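Local coordinates for protein dTDP Sugar Isomerase (Desulfovibrio desulfuricans subsp. desulfuricans str. G20, PDB 3EJK) that probably catalyses the 3,5-epimerization of dTDP-4-dehydro-6-deoxyglucose to dTDP-4-dehydro-beta-L-rhamnose, a step toward dTDP-L-rhamnose, at residues Glu21-Ser26 with Val87-Gly92. Numbering follows the deposited sequence.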
# COMPACT_ATOMS: atom_id res chain seq x y z
N GLU A 21 -21.40 -13.46 -6.32
CA GLU A 21 -20.62 -14.24 -7.28
C GLU A 21 -19.37 -13.51 -7.72
O GLU A 21 -19.43 -12.35 -8.14
CB GLU A 21 -21.45 -14.56 -8.53
CG GLU A 21 -20.68 -15.33 -9.58
CD GLU A 21 -20.42 -16.75 -9.13
OE1 GLU A 21 -21.41 -17.48 -8.91
OE2 GLU A 21 -19.24 -17.13 -9.00
N GLY A 22 -18.27 -14.22 -7.61
CA GLY A 22 -16.96 -13.75 -8.02
C GLY A 22 -16.18 -13.00 -6.97
O GLY A 22 -14.97 -12.77 -7.10
N ALA A 23 -16.89 -12.55 -5.94
CA ALA A 23 -16.23 -11.83 -4.84
C ALA A 23 -15.53 -12.90 -3.99
O ALA A 23 -16.08 -13.95 -3.69
CB ALA A 23 -17.22 -11.05 -4.03
N GLN A 24 -14.28 -12.63 -3.66
CA GLN A 24 -13.48 -13.60 -2.90
C GLN A 24 -12.66 -12.94 -1.84
O GLN A 24 -12.27 -11.80 -1.93
CB GLN A 24 -12.52 -14.35 -3.82
CG GLN A 24 -13.16 -15.09 -4.97
CD GLN A 24 -12.10 -15.71 -5.86
OE1 GLN A 24 -10.91 -15.42 -5.74
NE2 GLN A 24 -12.53 -16.57 -6.78
N LEU A 25 -12.38 -13.73 -0.82
CA LEU A 25 -11.62 -13.28 0.31
C LEU A 25 -10.50 -14.28 0.56
O LEU A 25 -10.74 -15.48 0.68
CB LEU A 25 -12.59 -13.20 1.48
CG LEU A 25 -12.43 -12.21 2.61
CD1 LEU A 25 -12.31 -10.81 2.05
CD2 LEU A 25 -13.69 -12.39 3.50
N SER A 26 -9.27 -13.79 0.58
CA SER A 26 -8.14 -14.66 0.82
C SER A 26 -7.22 -14.14 1.91
O SER A 26 -7.11 -12.94 2.16
CB SER A 26 -7.36 -14.90 -0.48
OG SER A 26 -6.94 -13.70 -1.09
N VAL A 87 -16.80 -3.13 4.32
CA VAL A 87 -17.10 -3.09 2.89
C VAL A 87 -18.44 -3.74 2.63
O VAL A 87 -18.78 -4.75 3.24
CB VAL A 87 -16.05 -3.84 2.03
CG1 VAL A 87 -16.36 -3.66 0.53
CG2 VAL A 87 -14.62 -3.40 2.36
N VAL A 88 -19.21 -3.14 1.74
CA VAL A 88 -20.45 -3.74 1.29
C VAL A 88 -20.44 -3.84 -0.22
O VAL A 88 -20.10 -2.88 -0.92
CB VAL A 88 -21.71 -2.98 1.73
CG1 VAL A 88 -22.94 -3.59 1.07
CG2 VAL A 88 -21.85 -2.95 3.26
N LEU A 89 -20.81 -5.02 -0.70
CA LEU A 89 -20.87 -5.31 -2.13
C LEU A 89 -22.32 -5.57 -2.49
O LEU A 89 -23.05 -6.16 -1.72
CB LEU A 89 -20.03 -6.55 -2.49
CG LEU A 89 -18.55 -6.56 -2.08
CD1 LEU A 89 -17.87 -7.77 -2.74
CD2 LEU A 89 -17.90 -5.30 -2.50
N TYR A 90 -22.73 -5.05 -3.64
CA TYR A 90 -24.09 -5.23 -4.16
C TYR A 90 -24.07 -5.67 -5.62
O TYR A 90 -23.53 -4.98 -6.48
CB TYR A 90 -24.93 -3.97 -4.03
CG TYR A 90 -26.23 -4.10 -4.80
CD1 TYR A 90 -27.17 -5.05 -4.45
CD2 TYR A 90 -26.49 -3.28 -5.89
CE1 TYR A 90 -28.33 -5.19 -5.15
CE2 TYR A 90 -27.67 -3.41 -6.59
CZ TYR A 90 -28.58 -4.36 -6.22
OH TYR A 90 -29.73 -4.50 -6.92
N ASP A 91 -24.63 -6.84 -5.84
CA ASP A 91 -24.66 -7.45 -7.18
C ASP A 91 -25.82 -6.94 -8.03
O ASP A 91 -26.94 -7.44 -7.96
CB ASP A 91 -24.73 -8.97 -7.06
CG ASP A 91 -24.39 -9.67 -8.35
OD1 ASP A 91 -24.38 -9.00 -9.42
OD2 ASP A 91 -24.15 -10.90 -8.29
N GLY A 92 -25.50 -5.95 -8.85
CA GLY A 92 -26.46 -5.34 -9.76
C GLY A 92 -26.49 -6.00 -11.12
O GLY A 92 -27.19 -5.56 -12.03
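Two antiparallel sheets of the cupin-type beta fold face each other where Ala23, just ahead of strand 24-31, meets Leu89 of strand 84-90. Strands 24-31 and 84-90 belong to different sheets, and the backbones of the two segments stay well apart, with the CA atoms of Ala23 and Leu89 separated by 8.4 Å; side chains bridge the gap. Both of these residues are buried and both direct their CB atoms toward the opposing segment. The Leu89 side chain is extended, with CG anti to the carbonyl carbon (chi1 -54°) and CD1 carried on by a chi2 of -171°, which brings this one methyl up to the small methyl group of Ala23 in an apolar contact. Leu89 also packs on Tyr124 of the neighbouring strand 123-128.

Toward the loop ends the contact turns polar but indirect. The Asp91 carboxylate approaches the backbone N of Glu21 only to 4.2 Å from OD2, too far for a direct bond, and Thr98 connects them: its OG1 is hydrogen-bonded to both atoms. Ser96 OG also bonds Asp91 OD2, while Arg93 forms a salt bridge to OD1 through NE and reaches Glu21 O with NH2. Two side chains from the loop after strand 84-90 thus tie the buried carboxylate to the 21-26 backbone. The closest direct meeting between the segments remains Ala23 CB against Leu89 CD1, at 3.6 Å.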